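Local coordinates for protein N2152 (Neocallimastix frontalis, PDB 5U22) that is a family 39 glycoside hydrolase of a rumen anaerobic fungus, probably cleaving rare arabinosyl linkages in plant polysaccharides with a TIM-barrel domain joined to a beta sandwich, at residues 57-62 / 287-292; 122-127 / 169-174. All coordinates share one frame; numbering follows the deposited sequence.

Interaction 1 (57-62 / 287-292)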
ATOM      1  N   SER A  57      -6.085  16.184  11.599  1.00 16.24           N
ATOM      2  CA  SER A  57      -4.645  16.377  11.726  1.00 20.54           C
ATOM      3  C   SER A  57      -3.847  15.158  11.304  1.00 19.61           C
ATOM      4  O   SER A  57      -2.737  15.310  10.780  1.00 15.61           O
ATOM      5  CB  SER A  57      -4.254  16.719  13.165  1.00 20.11           C
ATOM      6  OG  SER A  57      -4.876  17.907  13.604  1.00 20.56           O
ATOM      7  N   LEU A  58      -4.386  13.961  11.530  1.00 18.40           N
ATOM      8  CA  LEU A  58      -3.616  12.734  11.406  1.00 16.95           C
ATOM      9  C   LEU A  58      -3.981  11.876  10.200  1.00 17.21           C
ATOM     10  O   LEU A  58      -3.114  11.169   9.693  1.00 14.28           O
ATOM     11  CB  LEU A  58      -3.760  11.906  12.692  1.00 17.07           C
ATOM     12  CG  LEU A  58      -3.300  12.635  13.966  1.00 16.44           C
ATOM     13  CD1 LEU A  58      -3.503  11.761  15.204  1.00 16.94           C
ATOM     14  CD2 LEU A  58      -1.850  13.071  13.848  1.00 13.34           C
ATOM     15  N   VAL A  59      -5.219  11.929   9.709  1.00 17.20           N
ATOM     16  CA  VAL A  59      -5.627  11.090   8.583  1.00 14.98           C
ATOM     17  C   VAL A  59      -5.741  11.921   7.315  1.00 17.40           C
ATOM     18  O   VAL A  59      -5.112  11.612   6.293  1.00 19.62           O
ATOM     19  CB  VAL A  59      -6.958  10.378   8.884  1.00 16.20           C
ATOM     20  CG1 VAL A  59      -7.339   9.467   7.734  1.00 16.84           C
ATOM     21  CG2 VAL A  59      -6.868   9.604  10.200  1.00 11.82           C
ATOM     22  N   ALA A  60      -6.557  12.967   7.372  1.00 14.45           N
ATOM     23  CA  ALA A  60      -6.778  13.817   6.206  1.00 15.26           C
ATOM     24  C   ALA A  60      -5.497  14.270   5.507  1.00 20.00           C
ATOM     25  O   ALA A  60      -5.478  14.267   4.262  1.00 21.35           O
ATOM     26  CB  ALA A  60      -7.617  15.041   6.616  1.00 19.47           C
ATOM     27  N   PRO A  61      -4.424  14.667   6.201  1.00 19.75           N
ATOM     28  CA  PRO A  61      -3.240  15.173   5.482  1.00 17.29           C
ATOM     29  C   PRO A  61      -2.505  14.131   4.673  1.00 19.56           C
ATOM     30  O   PRO A  61      -1.643  14.500   3.865  1.00 17.48           O
ATOM     31  CB  PRO A  61      -2.345  15.702   6.606  1.00 19.91           C
ATOM     32  CG  PRO A  61      -3.301  16.002   7.719  1.00 21.29           C
ATOM     33  CD  PRO A  61      -4.278  14.873   7.654  1.00 13.74           C
ATOM     34  N   LEU A  62      -2.798  12.853   4.857  1.00 17.12           N
ATOM     35  CA  LEU A  62      -2.030  11.809   4.193  1.00 16.72           C
ATOM     36  C   LEU A  62      -2.520  11.491   2.790  1.00 14.62           C
ATOM     37  O   LEU A  62      -1.835  10.754   2.074  1.00 16.96           O
ATOM     38  CB  LEU A  62      -2.058  10.527   5.031  1.00 13.54           C
ATOM     39  CG  LEU A  62      -1.310  10.605   6.358  1.00 12.60           C
ATOM     40  CD1 LEU A  62      -1.353   9.265   7.054  1.00 15.05           C
ATOM     41  CD2 LEU A  62       0.130  11.057   6.104  1.00 17.80           C
ATOM     42  N   GLY A 287      -5.335   1.247  14.697  1.00 15.35           N
ATOM     43  CA  GLY A 287      -5.667   2.641  14.492  1.00 14.40           C
ATOM     44  C   GLY A 287      -4.473   3.557  14.361  1.00 16.95           C
ATOM     45  O   GLY A 287      -4.622   4.780  14.474  1.00 14.90           O
ATOM     46  N   ARG A 288      -3.286   3.012  14.101  1.00 12.79           N
ATOM     47  CA  ARG A 288      -2.092   3.846  13.999  1.00 14.40           C
ATOM     48  C   ARG A 288      -1.597   3.981  12.564  1.00 14.70           C
ATOM     49  O   ARG A 288      -0.414   4.265  12.343  1.00 18.28           O
ATOM     50  CB  ARG A 288      -0.997   3.307  14.918  1.00 12.69           C
ATOM     51  CG  ARG A 288      -1.381   3.487  16.367  1.00 14.53           C
ATOM     52  CD  ARG A 288      -0.230   3.211  17.312  1.00 19.63           C
ATOM     53  NE  ARG A 288      -0.659   3.361  18.703  1.00 18.53           N
ATOM     54  CZ  ARG A 288       0.114   3.048  19.736  1.00 21.66           C
ATOM     55  NH1 ARG A 288       1.335   2.585  19.516  1.00 19.61           N
ATOM     56  NH2 ARG A 288      -0.330   3.198  20.980  1.00 22.87           N
ATOM     57  N   LEU A 289      -2.486   3.778  11.590  1.00 13.18           N
ATOM     58  CA  LEU A 289      -2.254   4.106  10.191  1.00 13.84           C
ATOM     59  C   LEU A 289      -1.131   3.280   9.572  1.00 15.88           C
ATOM     60  O   LEU A 289      -0.596   3.650   8.525  1.00 14.72           O
ATOM     61  CB  LEU A 289      -1.986   5.615  10.041  1.00 14.19           C
ATOM     62  CG  LEU A 289      -3.214   6.446  10.442  1.00 18.12           C
ATOM     63  CD1 LEU A 289      -2.906   7.943  10.556  1.00 19.39           C
ATOM     64  CD2 LEU A 289      -4.332   6.215   9.446  1.00 17.60           C
ATOM     65  N   GLY A 290      -0.802   2.135  10.176  1.00 15.32           N
ATOM     66  CA  GLY A 290       0.278   1.287   9.709  1.00 14.02           C
ATOM     67  C   GLY A 290       1.574   1.603  10.429  1.00 14.38           C
ATOM     68  O   GLY A 290       2.640   1.669   9.812  1.00 16.56           O
ATOM     69  N   SER A 291       1.479   1.788  11.749  1.00 15.17           N
ATOM     70  CA  SER A 291       2.598   2.230  12.580  1.00 16.17           C
ATOM     71  C   SER A 291       3.191   3.535  12.067  1.00 16.40           C
ATOM     72  O   SER A 291       4.375   3.814  12.250  1.00 18.77           O
ATOM     73  CB  SER A 291       3.677   1.144  12.694  1.00 17.39           C
ATOM     74  OG  SER A 291       3.170   0.015  13.391  1.00 18.24           O
ATOM     75  N   LEU A 292       2.373   4.350  11.405  1.00 13.93           N
ATOM     76  CA  LEU A 292       2.811   5.697  11.073  1.00 14.58           C
ATOM     77  C   LEU A 292       2.718   6.623  12.267  1.00 16.07           C
ATOM     78  O   LEU A 292       3.416   7.647  12.301  1.00 16.22           O
ATOM     79  CB  LEU A 292       1.989   6.276   9.916  1.00 13.31           C
ATOM     80  CG  LEU A 292       2.419   5.928   8.486  1.00 24.64           C
ATOM     81  CD1 LEU A 292       2.966   4.530   8.369  1.00 24.90           C
ATOM     82  CD2 LEU A 292       1.284   6.172   7.481  1.00 17.79           C
TER
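Leu289 reaches across to Leu58, Val59 and Leu62 where two parts of the TIM-barrel domain meet: the end of helix 55-58 with the 3-10 turn after it, and the loop between strand 275-278 and helix 301-310. The contact is buried and apolar, with no hydrogen bond between the segments, and illustrates how one branched side chain can join elements that share no backbone pairing. The two methyls of Leu289 divide the work: CD2 faces Val59 CG2 at 4.3 Å, whereas CD1 lies 4.1 Å from Leu62 CD1. Leu62 and Leu289 meet at a slant, and so do Leu62 and Leu292, whose CD2 is likewise 4.1 Å from Leu62 CD1; that single methyl therefore serves both leucines. In Leu62, CG stands anti to the carbonyl carbon (chi1 -68°) and CD1 continues the extended chain (chi2 -177°), which carries that methyl out to them. Leu62 N is bonded back to Val59 O, tying the turn together. Trp303 and Tyr306 of helix 301-310 continue the apolar cluster, touching Leu62 and Leu292 respectively. The carbonyl of Leu58 is not left to apolar neighbours, for its O accepts a hydrogen bond from Trp303 NE1 while lying 3.3 Å from Leu289 CD1.

Interaction 2 (122-127 / 169-174); sequences NEIRSF and DLLRQI
Ile124 and Leu171 face each other with their CA atoms 8.6 Å apart, and the CA atoms of Arg125 and Ile174 come to 7.6 Å, as helices 122-127 and 169-174 run in the same general direction. Their axes pass 11.2 Å apart at a crossing angle of -27°, and side chains bridge the separation, with no hydrogen bond from one segment to the other. On the inner side Ile124 presents its CG2 branch, which lies anti to the backbone N, while CG1 stands beside that N (chi1 -71°). CG2 meets Leu170 CD2 at 3.8 Å in an oblique approach and Leu171 CD2 at 4.0 Å, the latter side chain lying roughly at a right angle to that of Ile124. Leu170 thus splits its methyls between two kinds of neighbour, for CD1 sits over one face of the Arg125 guanidinium, 3.7 Å from Arg125 NH2 and offset toward the rim of the group. The arginine chain, extended from CG to NE, carries its charge across the outer side of the interface, and Ile174 CG2 approaches Arg125 NH1 obliquely at 3.6 Å. An alanine in place of Leu170 would remove both methyls, which would probably open a gap beside Ile124 and deprive the guanidinium of the apolar cover over that face. Phe121 and Ile128 of the first helix extend the seam by touching Leu170 and Ile174, and Leu171 also rests on Ile180 of strand 180-185. Helices 117-134 and 160-174 precede the successive parallel strands 139-143 and 180-185, and this side-by-side packing of neighbouring outer helices is characteristic of the beta/alpha (TIM) barrel.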
ATOM      1  N   ASN A 122     -25.145 -16.630   6.178  1.00 16.42           N
ATOM      2  CA  ASN A 122     -26.021 -15.760   6.963  1.00 18.44           C
ATOM      3  C   ASN A 122     -25.293 -14.487   7.393  1.00 15.54           C
ATOM      4  O   ASN A 122     -25.832 -13.380   7.286  1.00 13.95           O
ATOM      5  CB  ASN A 122     -26.553 -16.514   8.183  1.00 16.51           C
ATOM      6  CG  ASN A 122     -27.595 -17.548   7.814  1.00 19.52           C
ATOM      7  OD1 ASN A 122     -28.377 -17.345   6.883  1.00 23.24           O
ATOM      8  ND2 ASN A 122     -27.597 -18.675   8.530  1.00 18.13           N
ATOM      9  N   GLU A 123     -24.059 -14.627   7.873  1.00 16.78           N
ATOM     10  CA  GLU A 123     -23.307 -13.449   8.298  1.00 16.39           C
ATOM     11  C   GLU A 123     -23.020 -12.518   7.126  1.00 17.78           C
ATOM     12  O   GLU A 123     -23.133 -11.296   7.262  1.00 16.53           O
ATOM     13  CB  GLU A 123     -22.008 -13.875   8.980  1.00 22.33           C
ATOM     14  CG  GLU A 123     -22.214 -14.492  10.349  1.00 18.71           C
ATOM     15  CD  GLU A 123     -22.872 -13.535  11.310  1.00 20.96           C
ATOM     16  OE1 GLU A 123     -22.456 -12.363  11.357  1.00 19.95           O
ATOM     17  OE2 GLU A 123     -23.812 -13.948  12.016  1.00 28.26           O
ATOM     18  N   ILE A 124     -22.648 -13.076   5.968  1.00 15.57           N
ATOM     19  CA  ILE A 124     -22.389 -12.241   4.797  1.00 15.83           C
ATOM     20  C   ILE A 124     -23.656 -11.514   4.372  1.00 15.78           C
ATOM     21  O   ILE A 124     -23.626 -10.306   4.111  1.00 15.45           O
ATOM     22  CB  ILE A 124     -21.798 -13.081   3.646  1.00 15.41           C
ATOM     23  CG1 ILE A 124     -20.362 -13.487   3.987  1.00 13.91           C
ATOM     24  CG2 ILE A 124     -21.792 -12.303   2.354  1.00 17.21           C
ATOM     25  CD1 ILE A 124     -19.758 -14.443   2.984  1.00 17.35           C
ATOM     26  N   ARG A 125     -24.798 -12.218   4.346  1.00 15.78           N
ATOM     27  CA  ARG A 125     -26.051 -11.573   3.946  1.00 19.26           C
ATOM     28  C   ARG A 125     -26.411 -10.436   4.887  1.00 16.75           C
ATOM     29  O   ARG A 125     -26.844  -9.366   4.447  1.00 18.40           O
ATOM     30  CB  ARG A 125     -27.199 -12.579   3.916  1.00 17.56           C
ATOM     31  CG  ARG A 125     -27.179 -13.555   2.777  1.00 20.75           C
ATOM     32  CD  ARG A 125     -28.384 -14.497   2.914  1.00 18.69           C
ATOM     33  NE  ARG A 125     -28.305 -15.607   1.980  1.00 18.92           N
ATOM     34  CZ  ARG A 125     -28.593 -15.499   0.689  1.00 24.86           C
ATOM     35  NH1 ARG A 125     -28.956 -14.327   0.188  1.00 24.64           N
ATOM     36  NH2 ARG A 125     -28.512 -16.555  -0.104  1.00 21.33           N
ATOM     37  N   SER A 126     -26.284 -10.669   6.195  1.00 16.54           N
ATOM     38  CA  SER A 126     -26.551  -9.608   7.160  1.00 19.57           C
ATOM     39  C   SER A 126     -25.612  -8.426   6.952  1.00 18.79           C
ATOM     40  O   SER A 126     -26.044  -7.269   7.021  1.00 16.94           O
ATOM     41  CB  SER A 126     -26.430 -10.141   8.586  1.00 15.63           C
ATOM     42  OG  SER A 126     -26.560  -9.086   9.521  1.00 17.65           O
ATOM     43  N   PHE A 127     -24.327  -8.689   6.671  1.00 16.14           N
ATOM     44  CA  PHE A 127     -23.408  -7.580   6.437  1.00 16.04           C
ATOM     45  C   PHE A 127     -23.799  -6.803   5.184  1.00 14.96           C
ATOM     46  O   PHE A 127     -23.787  -5.566   5.178  1.00 16.80           O
ATOM     47  CB  PHE A 127     -21.961  -8.053   6.309  1.00 16.82           C
ATOM     48  CG  PHE A 127     -21.065  -6.978   5.778  1.00 16.38           C
ATOM     49  CD1 PHE A 127     -20.682  -5.924   6.601  1.00 18.70           C
ATOM     50  CD2 PHE A 127     -20.715  -6.942   4.433  1.00 18.88           C
ATOM     51  CE1 PHE A 127     -19.912  -4.878   6.099  1.00 17.73           C
ATOM     52  CE2 PHE A 127     -19.945  -5.897   3.923  1.00 14.74           C
ATOM     53  CZ  PHE A 127     -19.546  -4.864   4.757  1.00 16.02           C
ATOM     54  N   ASP A 169     -20.258 -16.621  -5.952  1.00 17.40           N
ATOM     55  CA  ASP A 169     -21.585 -16.663  -6.559  1.00 16.57           C
ATOM     56  C   ASP A 169     -22.598 -15.950  -5.687  1.00 16.40           C
ATOM     57  O   ASP A 169     -23.498 -15.269  -6.195  1.00 19.51           O
ATOM     58  CB  ASP A 169     -22.015 -18.111  -6.809  1.00 20.78           C
ATOM     59  CG  ASP A 169     -21.209 -18.775  -7.918  1.00 22.11           C
ATOM     60  OD1 ASP A 169     -20.470 -18.059  -8.616  1.00 24.86           O
ATOM     61  OD2 ASP A 169     -21.311 -20.011  -8.085  1.00 26.33           O
ATOM     62  N   LEU A 170     -22.472 -16.098  -4.366  1.00 17.31           N
ATOM     63  CA  LEU A 170     -23.350 -15.380  -3.451  1.00 16.26           C
ATOM     64  C   LEU A 170     -23.201 -13.868  -3.618  1.00 18.88           C
ATOM     65  O   LEU A 170     -24.195 -13.143  -3.736  1.00 17.55           O
ATOM     66  CB  LEU A 170     -23.057 -15.805  -2.010  1.00 15.40           C
ATOM     67  CG  LEU A 170     -23.765 -14.922  -0.971  1.00 20.59           C
ATOM     68  CD1 LEU A 170     -25.274 -15.113  -1.052  1.00 21.82           C
ATOM     69  CD2 LEU A 170     -23.255 -15.206   0.426  1.00 16.25           C
ATOM     70  N   LEU A 171     -21.956 -13.377  -3.639  1.00 19.86           N
ATOM     71  CA  LEU A 171     -21.716 -11.937  -3.725  1.00 19.30           C
ATOM     72  C   LEU A 171     -22.223 -11.355  -5.037  1.00 18.33           C
ATOM     73  O   LEU A 171     -22.706 -10.213  -5.074  1.00 20.15           O
ATOM     74  CB  LEU A 171     -20.223 -11.651  -3.557  1.00 21.44           C
ATOM     75  CG  LEU A 171     -19.736 -11.843  -2.113  1.00 22.45           C
ATOM     76  CD1 LEU A 171     -18.238 -11.676  -2.001  1.00 20.18           C
ATOM     77  CD2 LEU A 171     -20.458 -10.872  -1.185  1.00 19.68           C
ATOM     78  N   ARG A 172     -22.098 -12.107  -6.131  1.00 18.82           N
ATOM     79  CA  ARG A 172     -22.595 -11.614  -7.410  1.00 17.16           C
ATOM     80  C   ARG A 172     -24.109 -11.505  -7.407  1.00 20.07           C
ATOM     81  O   ARG A 172     -24.670 -10.663  -8.114  1.00 23.18           O
ATOM     82  CB  ARG A 172     -22.146 -12.524  -8.551  1.00 20.77           C
ATOM     83  CG  ARG A 172     -20.673 -12.444  -8.892  1.00 17.11           C
ATOM     84  CD  ARG A 172     -20.245 -11.055  -9.340  1.00 25.04           C
ATOM     85  NE  ARG A 172     -18.960 -11.122 -10.033  1.00 19.56           N
ATOM     86  CZ  ARG A 172     -18.013 -10.191  -9.965  1.00 22.26           C
ATOM     87  NH1 ARG A 172     -18.188  -9.110  -9.228  1.00 23.24           N
ATOM     88  NH2 ARG A 172     -16.882 -10.354 -10.636  1.00 26.85           N
ATOM     89  N   GLN A 173     -24.780 -12.347  -6.630  1.00 20.01           N
ATOM     90  CA  GLN A 173     -26.231 -12.285  -6.534  1.00 21.22           C
ATOM     91  C   GLN A 173     -26.685 -11.128  -5.646  1.00 21.10           C
ATOM     92  O   GLN A 173     -27.576 -10.363  -6.030  1.00 20.61           O
ATOM     93  CB  GLN A 173     -26.775 -13.618  -6.010  1.00 22.65           C
ATOM     94  N   ILE A 174     -26.089 -10.975  -4.457  1.00 20.19           N
ATOM     95  CA  ILE A 174     -26.618 -10.018  -3.490  1.00 16.34           C
ATOM     96  C   ILE A 174     -25.918  -8.655  -3.493  1.00 16.87           C
ATOM     97  O   ILE A 174     -26.461  -7.705  -2.917  1.00 17.74           O
ATOM     98  CB  ILE A 174     -26.613 -10.601  -2.061  1.00 19.80           C
ATOM     99  CG1 ILE A 174     -25.184 -10.749  -1.512  1.00 24.38           C
ATOM    100  CG2 ILE A 174     -27.350 -11.945  -2.026  1.00 20.65           C
ATOM    101  CD1 ILE A 174     -25.146 -11.338  -0.097  1.00 21.29           C
TER

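Both contacts rest mainly on aliphatic side chains, with an arginine added in interaction 2, yet they illustrate different ways of packing parts of one barrel domain. Interaction 1 joins a helix end and its 3-10 turn to a loop, 225 residues apart; all of its touching residues are buried, and its centre lies about 13 Å from that of the chain. Interaction 2 pairs two helices only 42 residues apart, has its centre about 27 Å from that of the chain, and grades from a buried aliphatic side to an exposed arginine. No secondary-structure element is shared, and the nearest atoms of interactions 1 and 2 are about 18 Å apart.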